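Local coordinates for protein L-serine ammonia-lyase (Rhizomucor miehei CAU432, PDB 5C3U) that belongs to the pyridoxal-phosphate-dependent enzyme family and holds pyridoxal-5'-phosphate in a pocket, at residues T69-V74 with N140-P145. Sequence-based numbering, arbitrary orientation.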
ATOM      1  N   THR A  69     -23.606 -14.577  -2.444  1.00 27.52           N
ATOM      2  CA  THR A  69     -23.402 -13.717  -3.583  1.00 29.96           C
ATOM      3  C   THR A  69     -24.536 -12.712  -3.831  1.00 30.74           C
ATOM      4  O   THR A  69     -24.570 -12.059  -4.875  1.00 33.06           O
ATOM      5  CB  THR A  69     -23.196 -14.563  -4.852  1.00 31.65           C
ATOM      6  OG1 THR A  69     -24.321 -15.428  -5.015  1.00 35.66           O
ATOM      7  CG2 THR A  69     -21.963 -15.427  -4.718  1.00 33.62           C
ATOM      8  N   ASN A  70     -25.456 -12.590  -2.880  1.00 31.27           N
ATOM      9  CA  ASN A  70     -26.508 -11.561  -2.964  1.00 30.68           C
ATOM     10  C   ASN A  70     -26.146 -10.266  -2.250  1.00 31.29           C
ATOM     11  O   ASN A  70     -26.958  -9.335  -2.170  1.00 32.98           O
ATOM     12  CB  ASN A  70     -27.831 -12.108  -2.405  1.00 33.66           C
ATOM     13  CG  ASN A  70     -28.429 -13.178  -3.288  1.00 34.89           C
ATOM     14  OD1 ASN A  70     -28.311 -13.111  -4.508  1.00 38.13           O
ATOM     15  ND2 ASN A  70     -29.064 -14.179  -2.675  1.00 37.20           N
ATOM     16  N   ILE A  71     -24.929 -10.210  -1.720  1.00 31.37           N
ATOM     17  CA  ILE A  71     -24.462  -9.016  -1.026  1.00 31.66           C
ATOM     18  C   ILE A  71     -24.088  -7.928  -2.019  1.00 29.55           C
ATOM     19  O   ILE A  71     -24.022  -8.161  -3.230  1.00 28.97           O
ATOM     20  CB  ILE A  71     -23.244  -9.325  -0.139  1.00 32.57           C
ATOM     21  CG1 ILE A  71     -22.123  -9.976  -0.984  1.00 33.45           C
ATOM     22  CG2 ILE A  71     -23.674 -10.184   1.043  1.00 33.39           C
ATOM     23  CD1 ILE A  71     -20.777 -10.021  -0.292  1.00 34.75           C
ATOM     24  N   GLN A  72     -23.870  -6.723  -1.502  1.00 27.99           N
ATOM     25  CA  GLN A  72     -23.297  -5.652  -2.303  1.00 26.51           C
ATOM     26  C   GLN A  72     -22.034  -5.247  -1.592  1.00 24.91           C
ATOM     27  O   GLN A  72     -22.066  -5.048  -0.375  1.00 25.42           O
ATOM     28  CB  GLN A  72     -24.231  -4.438  -2.386  1.00 28.55           C
ATOM     29  CG  GLN A  72     -25.597  -4.714  -2.999  1.00 34.23           C
ATOM     30  CD  GLN A  72     -26.626  -5.107  -1.956  1.00 37.57           C
ATOM     31  OE1 GLN A  72     -26.661  -4.539  -0.864  1.00 39.46           O
ATOM     32  NE2 GLN A  72     -27.466  -6.088  -2.284  1.00 39.15           N
ATOM     33  N   PHE A  73     -20.915  -5.138  -2.314  1.00 24.36           N
ATOM     34  CA  PHE A  73     -19.751  -4.522  -1.678  1.00 23.79           C
ATOM     35  C   PHE A  73     -19.865  -3.016  -1.880  1.00 23.02           C
ATOM     36  O   PHE A  73     -20.264  -2.576  -2.935  1.00 24.53           O
ATOM     37  CB  PHE A  73     -18.442  -5.008  -2.306  1.00 23.87           C
ATOM     38  CG  PHE A  73     -18.048  -6.411  -1.923  1.00 25.05           C
ATOM     39  CD1 PHE A  73     -17.763  -6.732  -0.595  1.00 27.26           C
ATOM     40  CD2 PHE A  73     -17.876  -7.382  -2.885  1.00 27.70           C
ATOM     41  CE1 PHE A  73     -17.368  -8.021  -0.242  1.00 26.96           C
ATOM     42  CE2 PHE A  73     -17.481  -8.678  -2.537  1.00 26.57           C
ATOM     43  CZ  PHE A  73     -17.239  -8.993  -1.212  1.00 25.77           C
ATOM     44  N   VAL A  74     -19.525  -2.234  -0.864  1.00 21.56           N
ATOM     45  CA  VAL A  74     -19.604  -0.775  -0.963  1.00 22.53           C
ATOM     46  C   VAL A  74     -18.224  -0.251  -0.589  1.00 22.03           C
ATOM     47  O   VAL A  74     -17.639  -0.680   0.417  1.00 21.64           O
ATOM     48  CB  VAL A  74     -20.679  -0.203   0.003  1.00 22.25           C
ATOM     49  CG1 VAL A  74     -20.734   1.323  -0.079  1.00 22.69           C
ATOM     50  CG2 VAL A  74     -22.051  -0.815  -0.310  1.00 23.37           C
ATOM     51  N   ASN A 140     -28.038  -5.628   3.235  1.00 33.13           N
ATOM     52  CA  ASN A 140     -27.155  -6.720   2.800  1.00 34.32           C
ATOM     53  C   ASN A 140     -25.895  -6.174   2.123  1.00 31.63           C
ATOM     54  O   ASN A 140     -25.260  -6.845   1.295  1.00 30.87           O
ATOM     55  CB  ASN A 140     -27.899  -7.691   1.874  1.00 35.72           C
ATOM     56  CG  ASN A 140     -27.371  -9.122   1.965  1.00 37.63           C
ATOM     57  OD1 ASN A 140     -26.845  -9.545   2.993  1.00 40.22           O
ATOM     58  ND2 ASN A 140     -27.521  -9.876   0.883  1.00 37.63           N
ATOM     59  N   GLY A 141     -25.551  -4.935   2.459  1.00 31.49           N
ATOM     60  CA  GLY A 141     -24.333  -4.332   1.930  1.00 28.49           C
ATOM     61  C   GLY A 141     -23.205  -4.509   2.916  1.00 29.59           C
ATOM     62  O   GLY A 141     -23.431  -4.616   4.115  1.00 30.01           O
ATOM     63  N   ILE A 142     -21.973  -4.537   2.418  1.00 26.59           N
ATOM     64  CA  ILE A 142     -20.823  -4.671   3.291  1.00 25.98           C
ATOM     65  C   ILE A 142     -19.813  -3.612   2.864  1.00 24.76           C
ATOM     66  O   ILE A 142     -19.408  -3.579   1.702  1.00 24.45           O
ATOM     67  CB  ILE A 142     -20.208  -6.097   3.233  1.00 28.41           C
ATOM     68  CG1 ILE A 142     -18.854  -6.160   3.911  1.00 30.15           C
ATOM     69  CG2 ILE A 142     -20.069  -6.572   1.810  1.00 30.73           C
ATOM     70  CD1 ILE A 142     -18.930  -6.044   5.419  1.00 35.22           C
ATOM     71  N   TYR A 143     -19.459  -2.741   3.804  1.00 24.93           N
ATOM     72  CA  TYR A 143     -18.438  -1.736   3.550  1.00 24.87           C
ATOM     73  C   TYR A 143     -17.046  -2.377   3.583  1.00 24.22           C
ATOM     74  O   TYR A 143     -16.731  -3.171   4.472  1.00 23.61           O
ATOM     75  CB  TYR A 143     -18.499  -0.544   4.527  1.00 24.90           C
ATOM     76  CG  TYR A 143     -17.670   0.569   3.964  1.00 25.34           C
ATOM     77  CD1 TYR A 143     -18.177   1.356   2.925  1.00 25.67           C
ATOM     78  CD2 TYR A 143     -16.327   0.739   4.342  1.00 26.12           C
ATOM     79  CE1 TYR A 143     -17.420   2.339   2.332  1.00 25.82           C
ATOM     80  CE2 TYR A 143     -15.548   1.742   3.751  1.00 25.90           C
ATOM     81  CZ  TYR A 143     -16.107   2.519   2.734  1.00 26.19           C
ATOM     82  OH  TYR A 143     -15.373   3.502   2.098  1.00 26.96           O
ATOM     83  N   VAL A 144     -16.218  -2.035   2.593  1.00 23.44           N
ATOM     84  CA  VAL A 144     -14.860  -2.578   2.506  1.00 23.70           C
ATOM     85  C   VAL A 144     -13.863  -1.512   2.924  1.00 23.95           C
ATOM     86  O   VAL A 144     -13.652  -0.530   2.204  1.00 24.42           O
ATOM     87  CB  VAL A 144     -14.517  -3.070   1.085  1.00 23.45           C
ATOM     88  CG1 VAL A 144     -13.136  -3.733   1.082  1.00 23.72           C
ATOM     89  CG2 VAL A 144     -15.554  -4.067   0.607  1.00 24.22           C
ATOM     90  N   PRO A 145     -13.273  -1.663   4.118  1.00 26.03           N
ATOM     91  CA  PRO A 145     -12.316  -0.635   4.509  1.00 25.97           C
ATOM     92  C   PRO A 145     -10.985  -0.818   3.758  1.00 25.54           C
ATOM     93  O   PRO A 145     -10.774  -1.854   3.147  1.00 24.38           O
ATOM     94  CB  PRO A 145     -12.141  -0.875   6.011  1.00 26.46           C
ATOM     95  CG  PRO A 145     -12.508  -2.305   6.233  1.00 25.95           C
ATOM     96  CD  PRO A 145     -13.280  -2.820   5.028  1.00 26.78           C
TER
HETATM   97  O   HOH W   1     -28.755  -4.487   0.803  1.00 46.49           O
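Phe73 and Ile142 lie side by side on one face of a parallel strand pair, pointing the same way. Methyl CG2 of Ile142 does the touching: it sits between the backbone N and the carbonyl carbon of its own residue and comes within 3.3 Å of Phe73 CD1, a close fit. Val144 reaches the same corner of the ring, its CG2 lying 3.7 Å from Phe73 CD1. Over one face of the ring, offset toward the rim, rests CD1 of Ile71.

On the opposite face of the sheet, the side chains of Tyr143 and Val74 cross at about a right angle. Tyr143 CG is anti to the backbone N, and one face of the ring takes up the carbonyl of Val74, whose O is 3.3 Å from Tyr143 CD1. The Tyr143 hydroxyl is hydrogen-bonded to Ser77 and to the backbone N of Gly76.

Four backbone hydrogen bonds of 2.8 to 3.1 Å form the parallel ladder: Gln72 N to Asn140 O, Ile142 N to Gln72 O, Val74 N to Ile142 O and Val144 N to Val74 O. Gln72 and Val74 thus each bond to the residues flanking their bridge partners, Gly141 and Tyr143. At Gln72 O and Val74 O the donors lie nearly in line with C=O (176° and 172°). Where the ladder begins, a bend at chi2 turns Gln72 CD toward 140-145, and a water donates to Gln72 OE1 (2.7 Å) while accepting from Asn140 N. Asn140 ND2 adds a weak bond to Asn70 O at 3.2 Å (126° at the hydrogen); Asn140 OD1 is hydrogen-bonded to Arg67 NH2.

Helix 52-67 packs against Phe73 and Val144, helix 126-134 against Tyr143. The contact joins strand 72-75 to outermost strand 141-143 in the parallel sheet (order 118-121, 95-100, 72-75, 141-143) of the small alpha/beta domain characteristic of fold-type II pyridoxal-phosphate enzymes.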